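Local coordinates for predicted protein (Acinetobacter sp. RUH2624, PDB 4MEA) that probably hydrolyses epoxides as a secreted Cif-type virulence factor of the alpha/beta hydrolase fold, at residues G27-S39 and T70-M82. Numbering follows the deposited sequence.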
loop_
_atom_site.group_PDB
_atom_site.type_symbol
_atom_site.label_atom_id
_atom_site.label_comp_id
_atom_site.label_asym_id
_atom_site.label_seq_id
_atom_site.Cartn_x
_atom_site.Cartn_y
_atom_site.Cartn_z
ATOM N N GLY A 27 -30.097 -12.449 10.564
ATOM C CA GLY A 27 -29.192 -13.467 11.078
ATOM C C GLY A 27 -28.447 -14.247 10.000
ATOM O O GLY A 27 -28.306 -15.471 10.084
ATOM N N LEU A 28 -27.958 -13.536 8.985
ATOM C CA LEU A 28 -27.216 -14.164 7.890
ATOM C C LEU A 28 -25.712 -14.035 8.138
ATOM O O LEU A 28 -25.293 -13.464 9.140
ATOM C CB LEU A 28 -27.579 -13.492 6.567
ATOM C CG LEU A 28 -29.070 -13.365 6.230
ATOM C CD1 LEU A 28 -29.237 -12.802 4.826
ATOM C CD2 LEU A 28 -29.796 -14.704 6.365
ATOM N N GLY A 29 -24.900 -14.551 7.226
ATOM C CA GLY A 29 -23.461 -14.342 7.317
ATOM C C GLY A 29 -22.840 -14.877 8.597
ATOM O O GLY A 29 -23.019 -16.052 8.934
ATOM N N GLN A 30 -22.105 -14.024 9.313
ATOM C CA GLN A 30 -21.403 -14.468 10.520
ATOM C C GLN A 30 -22.362 -14.905 11.627
ATOM O O GLN A 30 -21.956 -15.572 12.585
ATOM C CB GLN A 30 -20.445 -13.391 11.053
ATOM C CG GLN A 30 -21.116 -12.098 11.536
ATOM C CD GLN A 30 -20.150 -11.177 12.256
ATOM O OE1 GLN A 30 -19.171 -11.626 12.854
ATOM N NE2 GLN A 30 -20.421 -9.876 12.202
ATOM N N TYR A 31 -23.632 -14.534 11.493
ATOM C CA TYR A 31 -24.619 -14.838 12.528
ATOM C C TYR A 31 -25.387 -16.116 12.208
ATOM O O TYR A 31 -26.219 -16.555 12.997
ATOM C CB TYR A 31 -25.611 -13.681 12.687
ATOM C CG TYR A 31 -24.961 -12.320 12.814
ATOM C CD1 TYR A 31 -24.399 -11.909 14.017
ATOM C CD2 TYR A 31 -24.924 -11.440 11.731
ATOM C CE1 TYR A 31 -23.799 -10.659 14.138
ATOM C CE2 TYR A 31 -24.336 -10.186 11.842
ATOM C CZ TYR A 31 -23.770 -9.804 13.052
ATOM O OH TYR A 31 -23.179 -8.568 13.175
ATOM N N ALA A 32 -25.121 -16.695 11.040
ATOM C CA ALA A 32 -25.823 -17.904 10.614
ATOM C C ALA A 32 -24.980 -19.147 10.862
ATOM O O ALA A 32 -23.874 -19.268 10.342
ATOM C CB ALA A 32 -26.215 -17.814 9.141
ATOM N N TYR A 33 -25.499 -20.064 11.669
ATOM C CA TYR A 33 -24.815 -21.312 12.014
ATOM C C TYR A 33 -25.693 -22.505 11.606
ATOM O O TYR A 33 -26.859 -22.538 11.984
ATOM C CB TYR A 33 -24.564 -21.349 13.531
ATOM C CG TYR A 33 -24.267 -19.986 14.137
ATOM C CD1 TYR A 33 -23.013 -19.400 13.995
ATOM C CD2 TYR A 33 -25.240 -19.282 14.842
ATOM C CE1 TYR A 33 -22.731 -18.150 14.532
ATOM C CE2 TYR A 33 -24.964 -18.027 15.388
ATOM C CZ TYR A 33 -23.705 -17.472 15.225
ATOM O OH TYR A 33 -23.411 -16.232 15.746
ATOM N N ALA A 34 -25.145 -23.476 10.881
ATOM C CA ALA A 34 -25.942 -24.617 10.432
ATOM C C ALA A 34 -26.315 -25.563 11.574
ATOM O O ALA A 34 -25.669 -25.571 12.627
ATOM C CB ALA A 34 -25.218 -25.369 9.322
ATOM N N LYS A 35 -27.369 -26.350 11.368
ATOM C CA LYS A 35 -27.798 -27.319 12.376
ATOM C C LYS A 35 -26.619 -28.216 12.744
ATOM O O LYS A 35 -25.906 -28.714 11.864
ATOM C CB LYS A 35 -28.956 -28.179 11.858
ATOM C CG LYS A 35 -29.493 -29.158 12.895
ATOM C CD LYS A 35 -30.324 -30.260 12.260
ATOM C CE LYS A 35 -29.452 -31.220 11.462
ATOM N NZ LYS A 35 -30.242 -32.360 10.915
ATOM N N GLY A 36 -26.412 -28.409 14.042
ATOM C CA GLY A 36 -25.272 -29.166 14.528
ATOM C C GLY A 36 -24.248 -28.260 15.187
ATOM O O GLY A 36 -23.436 -28.703 15.993
ATOM N N LEU A 37 -24.301 -26.975 14.851
ATOM C CA LEU A 37 -23.323 -26.012 15.342
ATOM C C LEU A 37 -23.940 -25.104 16.398
ATOM O O LEU A 37 -25.117 -24.746 16.321
ATOM C CB LEU A 37 -22.764 -25.180 14.178
ATOM C CG LEU A 37 -22.089 -26.010 13.083
ATOM C CD1 LEU A 37 -21.547 -25.140 11.934
ATOM C CD2 LEU A 37 -20.981 -26.854 13.687
ATOM N N SER A 38 -23.145 -24.736 17.393
ATOM C CA SER A 38 -23.620 -23.824 18.417
ATOM C C SER A 38 -22.693 -22.624 18.523
ATOM O O SER A 38 -21.473 -22.776 18.503
ATOM C CB SER A 38 -23.702 -24.540 19.767
ATOM O OG SER A 38 -24.411 -25.760 19.631
ATOM N N SER A 39 -23.292 -21.441 18.637
ATOM C CA SER A 39 -22.566 -20.194 18.832
ATOM C C SER A 39 -22.424 -19.904 20.322
ATOM O O SER A 39 -23.407 -19.915 21.059
ATOM C CB SER A 39 -23.302 -19.048 18.142
ATOM O OG SER A 39 -22.714 -17.800 18.454
ATOM N N THR A 70 -14.424 -14.469 9.134
ATOM C CA THR A 70 -14.699 -14.745 10.541
ATOM C C THR A 70 -14.710 -16.265 10.662
ATOM O O THR A 70 -14.329 -16.952 9.717
ATOM C CB THR A 70 -16.068 -14.178 11.003
ATOM O OG1 THR A 70 -17.124 -14.847 10.307
ATOM C CG2 THR A 70 -16.154 -12.682 10.744
ATOM N N TRP A 71 -15.141 -16.791 11.809
ATOM C CA TRP A 71 -15.331 -18.232 11.982
ATOM C C TRP A 71 -16.066 -18.815 10.764
ATOM O O TRP A 71 -15.808 -19.945 10.349
ATOM C CB TRP A 71 -16.169 -18.512 13.253
ATOM C CG TRP A 71 -17.607 -18.244 12.992
ATOM C CD1 TRP A 71 -18.259 -17.058 13.147
ATOM C CD2 TRP A 71 -18.565 -19.166 12.454
ATOM N NE1 TRP A 71 -19.570 -17.186 12.744
ATOM C CE2 TRP A 71 -19.779 -18.470 12.312
ATOM C CE3 TRP A 71 -18.509 -20.510 12.070
ATOM C CZ2 TRP A 71 -20.932 -19.072 11.808
ATOM C CZ3 TRP A 71 -19.661 -21.109 11.576
ATOM C CH2 TRP A 71 -20.847 -20.392 11.445
ATOM N N LYS A 72 -16.996 -18.034 10.216
ATOM C CA LYS A 72 -17.884 -18.464 9.129
ATOM C C LYS A 72 -17.162 -19.099 7.941
ATOM O O LYS A 72 -17.730 -19.949 7.254
ATOM C CB LYS A 72 -18.740 -17.278 8.653
ATOM C CG LYS A 72 -19.745 -17.583 7.533
ATOM C CD LYS A 72 -20.908 -18.436 8.045
ATOM C CE LYS A 72 -22.031 -18.498 7.024
ATOM N NZ LYS A 72 -23.189 -19.257 7.568
ATOM N N MET A 73 -15.909 -18.709 7.701
ATOM C CA MET A 73 -15.195 -19.216 6.533
ATOM C C MET A 73 -15.003 -20.721 6.638
ATOM O O MET A 73 -14.828 -21.401 5.635
ATOM C CB MET A 73 -13.839 -18.518 6.347
ATOM C CG MET A 73 -12.774 -18.852 7.410
ATOM S SD MET A 73 -11.100 -18.453 6.810
ATOM C CE MET A 73 -10.760 -19.840 5.721
ATOM N N TRP A 74 -15.057 -21.241 7.859
ATOM C CA TRP A 74 -14.790 -22.657 8.084
ATOM C C TRP A 74 -16.036 -23.555 8.039
ATOM O O TRP A 74 -15.916 -24.776 8.000
ATOM C CB TRP A 74 -14.073 -22.840 9.420
ATOM C CG TRP A 74 -12.780 -22.070 9.535
ATOM C CD1 TRP A 74 -12.534 -20.994 10.346
ATOM C CD2 TRP A 74 -11.562 -22.325 8.826
ATOM N NE1 TRP A 74 -11.232 -20.562 10.179
ATOM C CE2 TRP A 74 -10.615 -21.366 9.256
ATOM C CE3 TRP A 74 -11.174 -23.272 7.873
ATOM C CZ2 TRP A 74 -9.306 -21.328 8.758
ATOM C CZ3 TRP A 74 -9.872 -23.235 7.386
ATOM C CH2 TRP A 74 -8.956 -22.270 7.827
ATOM N N GLU A 75 -17.221 -22.955 8.024
ATOM C CA GLU A 75 -18.466 -23.714 8.205
ATOM C C GLU A 75 -18.592 -25.001 7.368
ATOM O O GLU A 75 -18.939 -26.058 7.902
ATOM C CB GLU A 75 -19.699 -22.820 8.017
ATOM C CG GLU A 75 -21.007 -23.472 8.484
ATOM C CD GLU A 75 -22.225 -22.587 8.289
ATOM O OE1 GLU A 75 -22.244 -21.793 7.326
ATOM O OE2 GLU A 75 -23.162 -22.674 9.113
ATOM N N PRO A 76 -18.325 -24.926 6.057
ATOM C CA PRO A 76 -18.510 -26.157 5.276
ATOM C C PRO A 76 -17.555 -27.280 5.690
ATOM O O PRO A 76 -17.946 -28.448 5.654
ATOM C CB PRO A 76 -18.269 -25.712 3.825
ATOM C CG PRO A 76 -17.624 -24.374 3.913
ATOM C CD PRO A 76 -18.046 -23.756 5.206
ATOM N N VAL A 77 -16.335 -26.934 6.095
ATOM C CA VAL A 77 -15.378 -27.930 6.578
ATOM C C VAL A 77 -15.810 -28.481 7.929
ATOM O O VAL A 77 -15.693 -29.682 8.192
ATOM C CB VAL A 77 -13.955 -27.342 6.722
ATOM C CG1 VAL A 77 -12.974 -28.415 7.197
ATOM C CG2 VAL A 77 -13.496 -26.726 5.404
ATOM N N MET A 78 -16.308 -27.593 8.786
ATOM C CA MET A 78 -16.808 -27.982 10.096
ATOM C C MET A 78 -17.928 -29.001 9.952
ATOM O O MET A 78 -17.953 -30.010 10.654
ATOM C CB MET A 78 -17.311 -26.754 10.851
ATOM C CG MET A 78 -16.209 -25.799 11.276
ATOM S SD MET A 78 -16.861 -24.277 11.976
ATOM C CE MET A 78 -17.328 -24.750 13.650
ATOM N N LEU A 79 -18.857 -28.733 9.041
ATOM C CA LEU A 79 -19.978 -29.637 8.822
ATOM C C LEU A 79 -19.496 -30.990 8.305
ATOM O O LEU A 79 -20.027 -32.041 8.680
ATOM C CB LEU A 79 -21.000 -29.008 7.867
ATOM C CG LEU A 79 -21.761 -27.808 8.454
ATOM C CD1 LEU A 79 -22.644 -27.152 7.408
ATOM C CD2 LEU A 79 -22.589 -28.241 9.643
ATOM N N SER A 80 -18.465 -30.953 7.472
ATOM C CA SER A 80 -17.899 -32.159 6.881
ATOM C C SER A 80 -17.218 -33.048 7.915
ATOM O O SER A 80 -17.182 -34.268 7.768
ATOM C CB SER A 80 -16.891 -31.797 5.786
ATOM O OG SER A 80 -17.517 -31.144 4.701
ATOM N N TYR A 81 -16.672 -32.438 8.963
ATOM C CA TYR A 81 -15.885 -33.194 9.939
ATOM C C TYR A 81 -16.607 -33.523 11.250
ATOM O O TYR A 81 -16.164 -34.393 12.005
ATOM C CB TYR A 81 -14.577 -32.462 10.254
ATOM C CG TYR A 81 -13.610 -32.375 9.089
ATOM C CD1 TYR A 81 -13.782 -33.155 7.952
ATOM C CD2 TYR A 81 -12.523 -31.513 9.131
ATOM C CE1 TYR A 81 -12.889 -33.075 6.884
ATOM C CE2 TYR A 81 -11.625 -31.430 8.073
ATOM C CZ TYR A 81 -11.811 -32.212 6.956
ATOM O OH TYR A 81 -10.915 -32.122 5.910
ATOM N N MET A 82 -17.714 -32.844 11.526
ATOM C CA MET A 82 -18.297 -32.914 12.868
ATOM C C MET A 82 -18.815 -34.300 13.257
ATOM O O MET A 82 -18.925 -34.610 14.442
ATOM C CB MET A 82 -19.375 -31.847 13.070
ATOM C CG MET A 82 -20.562 -31.951 12.128
ATOM S SD MET A 82 -21.796 -30.706 12.546
ATOM C CE MET A 82 -23.130 -31.235 11.477
#
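Trp71 buries its indole beneath the 27-39 loop and spends its one polar side-chain atom there: Trp71 NE1 donates to Gln30 O at 2.9 Å, with the carbonyl oxygen lying in the ring plane and the N-H pointing almost straight at it (160°). Tryptophan suits this place because its broad ring packs in the buried layer while the N-H at its edge ties down the carbonyl. Beside it, Lys72 bends at chi2 (71°), which carries its amine up to the loop. There Lys72 NZ meets Ala32 O at 2.9 Å from above the carbonyl plane, and also pairs with Glu75 OE1 at 2.7 Å. This salt bridge probably steadies the carboxylate, since Glu75 OE2 accepts from Ala34 N at 2.8 Å. In this alpha/beta hydrolase fold the contact lays the lead-in to edge strand 37-44 over the 3-10 turn 71-74 and the helix 75-81 that follows. Leu37 packs closely here because its methyls diverge, CD1 to Leu79 CD2 (4.0 Å) and CD2 to Met82 SD (4.1 Å). The solvent side is thinner: at exposed Lys35 and Gly36, Met82 CE comes only to 3.8 Å from Lys35 O, and Gly36 takes the positive phi (108°) that glycine adopts readily in a type II turn.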